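Local atomic coordinates of type III effector XopAI (Xanthomonas citri, PDB entry 6K93), a protein that adopts a mono-ADP-ribosyltransferase fold and probably binds arginine-containing peptides as an effector secreted into the host plant by a bacterial pathogen. Residues Glu233-Arg238 / Ile310-Ile315; Arg245-Ser250 / Trp264-Thr269. One frame throughout, in Å; residues are numbered along the deposited sequence.

Contact 1: Glu233-Arg238 / Ile310-Ile315; sequences ERYQER and IYQSQI
Y235 OH and Q312 NE2 share one water, which lies 2.7 Å from Y235 OH and accepts the N-H of Q312 NE2 over 3.2 Å. In the mono-ADP-ribosyltransferase fold of XopAI this bridge ties the residues that follow helix 228-234 to strand 308-315, the middle strand of a five-stranded mixed sheet. The water lies in the plane of the Y235 ring, at its edge. Q312 NE2 is also hydrogen-bonded to S266 OG on the adjoining strand, and with the water this fixes the amide. Its other end, Q312 OE1, turns to the ring edge and comes within 3.3 Å of Y235 CE2; buried here, it has no hydrogen-bonding partner in the model. Amide and ring planes stand 50° apart. Beyond CG the Q312 chain is fully extended (chi2 -179°), which carries the amide to the CD2-CE2 edge of the Y235 ring. I310, two residues earlier on the same strand, supplies the apolar part of the contact. V296 of strand 293-301 and T241 of strand 240-242 also pack against Y235. The I310 side chain crosses the tyrosine nearly at right angles and makes a CH-pi contact, its CD1 4.1 Å from the Y235 ring centroid and 16° off the ring normal.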
# COMPACT_ATOMS: atom_id res chain seq x y z
N GLU A 233 -4.33 -15.78 -13.48
CA GLU A 233 -5.05 -16.06 -12.24
C GLU A 233 -5.77 -14.82 -11.70
O GLU A 233 -6.71 -14.96 -10.91
CB GLU A 233 -4.10 -16.58 -11.18
CG GLU A 233 -3.78 -18.04 -11.32
CD GLU A 233 -2.87 -18.52 -10.22
OE1 GLU A 233 -3.04 -18.09 -9.06
OE2 GLU A 233 -1.98 -19.35 -10.53
N ARG A 234 -5.34 -13.62 -12.10
CA ARG A 234 -5.85 -12.40 -11.50
C ARG A 234 -6.63 -11.51 -12.46
O ARG A 234 -7.48 -10.74 -11.98
CB ARG A 234 -4.71 -11.57 -10.93
CG ARG A 234 -4.07 -12.19 -9.69
CD ARG A 234 -2.72 -11.60 -9.35
NE ARG A 234 -2.18 -12.25 -8.18
CZ ARG A 234 -1.69 -13.48 -8.17
NH1 ARG A 234 -1.67 -14.24 -9.27
NH2 ARG A 234 -1.23 -14.02 -7.03
N TYR A 235 -6.37 -11.60 -13.77
CA TYR A 235 -6.96 -10.69 -14.76
C TYR A 235 -7.50 -11.51 -15.91
O TYR A 235 -6.80 -12.39 -16.42
CB TYR A 235 -5.94 -9.68 -15.29
CG TYR A 235 -5.27 -8.85 -14.23
CD1 TYR A 235 -4.15 -9.33 -13.56
CD2 TYR A 235 -5.75 -7.59 -13.89
CE1 TYR A 235 -3.54 -8.60 -12.60
CE2 TYR A 235 -5.13 -6.85 -12.92
CZ TYR A 235 -4.03 -7.35 -12.26
OH TYR A 235 -3.39 -6.65 -11.28
N GLN A 236 -8.73 -11.21 -16.33
CA GLN A 236 -9.29 -11.82 -17.53
C GLN A 236 -10.03 -10.74 -18.30
O GLN A 236 -10.76 -9.95 -17.70
CB GLN A 236 -10.24 -12.97 -17.19
CG GLN A 236 -9.64 -14.08 -16.36
CD GLN A 236 -9.89 -13.90 -14.87
OE1 GLN A 236 -10.94 -13.41 -14.46
NE2 GLN A 236 -8.91 -14.29 -14.06
N GLU A 237 -9.84 -10.72 -19.62
CA GLU A 237 -10.54 -9.77 -20.48
C GLU A 237 -12.05 -9.86 -20.26
O GLU A 237 -12.60 -10.96 -20.21
CB GLU A 237 -10.21 -10.08 -21.95
CG GLU A 237 -9.99 -8.87 -22.82
CD GLU A 237 -9.41 -9.24 -24.16
OE1 GLU A 237 -8.23 -8.99 -24.38
OE2 GLU A 237 -10.15 -9.82 -25.00
N ARG A 238 -12.68 -8.70 -20.11
CA ARG A 238 -14.13 -8.54 -19.94
C ARG A 238 -14.61 -8.90 -18.54
O ARG A 238 -15.81 -8.86 -18.27
CB ARG A 238 -14.91 -9.35 -20.98
CG ARG A 238 -14.89 -8.74 -22.39
CD ARG A 238 -15.46 -9.68 -23.46
NE ARG A 238 -14.57 -10.83 -23.66
CZ ARG A 238 -13.49 -10.82 -24.43
NH1 ARG A 238 -13.15 -9.73 -25.10
NH2 ARG A 238 -12.74 -11.91 -24.53
N ILE A 310 -1.99 -5.14 -19.88
CA ILE A 310 -3.35 -5.15 -19.35
C ILE A 310 -3.91 -3.74 -19.41
O ILE A 310 -3.31 -2.81 -18.88
CB ILE A 310 -3.35 -5.66 -17.90
CG1 ILE A 310 -2.76 -7.07 -17.84
CG2 ILE A 310 -4.74 -5.58 -17.29
CD1 ILE A 310 -2.25 -7.44 -16.48
N TYR A 311 -5.07 -3.59 -20.03
CA TYR A 311 -5.82 -2.34 -20.04
C TYR A 311 -7.02 -2.51 -19.14
O TYR A 311 -7.82 -3.43 -19.33
CB TYR A 311 -6.27 -1.99 -21.46
CG TYR A 311 -5.14 -1.80 -22.44
CD1 TYR A 311 -4.49 -2.88 -23.01
CD2 TYR A 311 -4.71 -0.52 -22.78
CE1 TYR A 311 -3.47 -2.71 -23.90
CE2 TYR A 311 -3.69 -0.35 -23.68
CZ TYR A 311 -3.07 -1.44 -24.24
OH TYR A 311 -2.05 -1.26 -25.15
N GLN A 312 -7.12 -1.68 -18.11
CA GLN A 312 -8.23 -1.83 -17.18
C GLN A 312 -8.67 -0.46 -16.70
O GLN A 312 -7.92 0.52 -16.79
CB GLN A 312 -7.84 -2.72 -15.99
CG GLN A 312 -6.69 -2.19 -15.19
CD GLN A 312 -6.29 -3.08 -14.03
OE1 GLN A 312 -6.81 -4.19 -13.87
NE2 GLN A 312 -5.35 -2.61 -13.24
N SER A 313 -9.89 -0.42 -16.20
CA SER A 313 -10.52 0.81 -15.73
C SER A 313 -11.08 0.62 -14.34
O SER A 313 -11.88 -0.29 -14.11
CB SER A 313 -11.66 1.24 -16.68
OG SER A 313 -11.13 1.55 -17.95
N GLN A 314 -10.68 1.49 -13.41
CA GLN A 314 -11.24 1.43 -12.06
C GLN A 314 -12.74 1.69 -12.10
O GLN A 314 -13.22 2.58 -12.81
CB GLN A 314 -10.56 2.44 -11.16
CG GLN A 314 -10.97 2.31 -9.73
CD GLN A 314 -10.41 3.40 -8.85
OE1 GLN A 314 -9.83 4.38 -9.32
NE2 GLN A 314 -10.56 3.22 -7.54
N ILE A 315 -13.46 0.89 -11.32
CA ILE A 315 -14.90 1.04 -11.17
C ILE A 315 -15.25 1.16 -9.70
O ILE A 315 -14.48 0.80 -8.80
CB ILE A 315 -15.67 -0.12 -11.83
CG1 ILE A 315 -15.24 -1.46 -11.28
CG2 ILE A 315 -15.47 -0.10 -13.35
CD1 ILE A 315 -16.05 -2.64 -11.86
O HOH W 1 -4.27 -4.18 -10.66

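Contact 2: Arg245-Ser250 / Trp264-Thr269; sequences RFFAAS and WESNST
F247 reaches W264 with the far end of its ring. From CB, which points toward strand 262-268, the side chain runs with CG anti to the backbone N (chi1 -177°), and the contact begins further out, at the epsilon carbons. On one side F247 CE2 approaches S266 OG at 3.6 Å, the hydroxyl lying near the ring plane. On the other, F247 CE1 sits over the centre of the indole, 3.7 Å from W264 CE2. The tip, F247 CZ, meets W264 CG at 3.6 Å. This is an edge-to-face aromatic pair, with the phenylalanine edge directed at the tryptophan face, the ring planes at 60° and the centroids of the F247 ring and the W264 five-membered ring 4.6 Å apart. It joins the two beta sheets of the ADP-ribosyltransferase domain: F247 belongs to the outer strand 247-250 of the three-stranded antiparallel sheet, W264 and S266 to strand 262-268 of the five-stranded mixed sheet. T222 of strand 218-224 packs against both aromatic side chains. S266 OG is hydrogen-bonded to Q312 NE2 of strand 308-315, and its approach to the F247 edge is a packing contact. Along the ring edge, R245 NH2 lies in the F247 plane, and the same nitrogen forms a salt bridge with E224.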
# COMPACT_ATOMS: atom_id res chain seq x y z
N ARG A 245 -3.92 -6.76 -3.92
CA ARG A 245 -2.63 -6.13 -3.73
C ARG A 245 -2.75 -4.64 -3.50
O ARG A 245 -3.75 -4.00 -3.87
CB ARG A 245 -1.71 -6.39 -4.94
CG ARG A 245 -1.54 -7.88 -5.21
CD ARG A 245 -0.15 -8.23 -5.89
NE ARG A 245 0.03 -7.39 -6.98
CZ ARG A 245 1.13 -6.78 -7.46
NH1 ARG A 245 2.40 -6.91 -7.01
NH2 ARG A 245 0.96 -6.00 -8.48
N PHE A 246 -1.71 -4.08 -2.89
CA PHE A 246 -1.39 -2.66 -3.01
C PHE A 246 -0.80 -2.46 -4.40
O PHE A 246 0.35 -2.84 -4.66
CB PHE A 246 -0.42 -2.21 -1.92
CG PHE A 246 -1.04 -2.25 -0.57
CD1 PHE A 246 -1.05 -3.41 0.15
CD2 PHE A 246 -1.63 -1.12 -0.02
CE1 PHE A 246 -1.64 -3.48 1.40
CE2 PHE A 246 -2.23 -1.19 1.20
CZ PHE A 246 -2.23 -2.37 1.91
N PHE A 247 -1.58 -1.90 -5.30
CA PHE A 247 -1.20 -1.79 -6.70
C PHE A 247 -0.70 -0.38 -6.99
O PHE A 247 -1.44 0.60 -6.81
CB PHE A 247 -2.39 -2.09 -7.59
CG PHE A 247 -2.08 -2.07 -9.07
CD1 PHE A 247 -1.16 -2.96 -9.62
CD2 PHE A 247 -2.72 -1.17 -9.90
CE1 PHE A 247 -0.90 -2.94 -10.99
CE2 PHE A 247 -2.45 -1.15 -11.25
CZ PHE A 247 -1.55 -2.03 -11.79
N ALA A 248 0.56 -0.28 -7.36
CA ALA A 248 1.18 1.01 -7.62
C ALA A 248 1.30 1.29 -9.11
O ALA A 248 1.46 0.39 -9.94
CB ALA A 248 2.57 1.08 -7.00
N ALA A 249 1.20 2.56 -9.43
CA ALA A 249 1.32 3.05 -10.79
C ALA A 249 1.95 4.43 -10.78
O ALA A 249 2.16 5.03 -9.75
CB ALA A 249 -0.06 3.07 -11.47
N SER A 250 2.25 4.93 -11.97
CA SER A 250 2.83 6.25 -12.15
C SER A 250 1.93 7.09 -13.06
O SER A 250 1.38 6.59 -14.04
CB SER A 250 4.24 6.12 -12.74
OG SER A 250 4.80 7.37 -13.07
N TRP A 264 0.75 -2.41 -17.40
CA TRP A 264 -0.65 -2.04 -17.29
C TRP A 264 -0.85 -0.59 -17.70
O TRP A 264 -0.02 0.26 -17.42
CB TRP A 264 -1.19 -2.13 -15.88
CG TRP A 264 -1.33 -3.40 -15.14
CD1 TRP A 264 -2.51 -3.94 -14.75
CD2 TRP A 264 -0.30 -4.20 -14.53
NE1 TRP A 264 -2.29 -5.06 -13.97
CE2 TRP A 264 -0.94 -5.24 -13.83
CE3 TRP A 264 1.10 -4.15 -14.52
CZ2 TRP A 264 -0.24 -6.22 -13.12
CZ3 TRP A 264 1.80 -5.14 -13.84
CH2 TRP A 264 1.13 -6.15 -13.14
N GLU A 265 -2.01 -0.32 -18.30
CA GLU A 265 -2.57 1.01 -18.42
C GLU A 265 -3.89 0.98 -17.68
O GLU A 265 -4.80 0.29 -18.11
CB GLU A 265 -2.80 1.43 -19.87
CG GLU A 265 -1.54 1.61 -20.67
CD GLU A 265 -1.78 2.33 -22.04
OE1 GLU A 265 -0.92 2.19 -22.87
OE2 GLU A 265 -2.83 2.96 -22.18
N SER A 266 -3.97 1.66 -16.54
CA SER A 266 -5.15 1.63 -15.69
C SER A 266 -5.79 3.01 -15.60
O SER A 266 -5.13 3.99 -15.24
CB SER A 266 -4.83 1.16 -14.27
OG SER A 266 -4.10 -0.06 -14.24
N ASN A 267 -7.08 3.07 -15.89
CA ASN A 267 -7.80 4.32 -15.73
C ASN A 267 -8.18 4.49 -14.28
O ASN A 267 -8.94 3.69 -13.73
CB ASN A 267 -9.03 4.35 -16.63
CG ASN A 267 -8.66 4.44 -18.08
OD1 ASN A 267 -8.01 5.39 -18.50
ND2 ASN A 267 -9.01 3.42 -18.84
N SER A 268 -7.65 5.53 -13.67
CA SER A 268 -7.91 5.83 -12.27
C SER A 268 -9.05 6.82 -12.14
O SER A 268 -9.16 7.75 -12.94
CB SER A 268 -6.65 6.42 -11.62
OG SER A 268 -6.88 6.82 -10.30
N THR A 269 -9.90 6.58 -11.16
CA THR A 269 -10.88 7.55 -10.72
C THR A 269 -10.62 8.07 -9.32
O THR A 269 -10.81 9.28 -9.08
CB THR A 269 -12.29 6.95 -10.76
OG1 THR A 269 -12.34 5.72 -10.05
CG2 THR A 269 -12.68 6.73 -12.16

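Both contacts are buried, and each uses one of two neighbouring strands in the mixed sheet, 308-315 in contact 1 and 262-268 in contact 2. Their centres are 11 Å apart. Contact 1 joins the residues after helix 228-234 to the sheet by a water bridge and a CH-pi contact; contact 2, nearer the centre of the chain, spans two sheets and is almost wholly aromatic. Probable backbone hydrogen bonds, Q312 O to N267 N and Q314 N to N267 O, join the strands directly. W264 NE1 packs against residues from both segments of contact 1, 3.5 Å from I310 CD1 and 3.3 Å from Y235 OH. Along the sequence, contact 2 is nested within the loop that contact 1 closes.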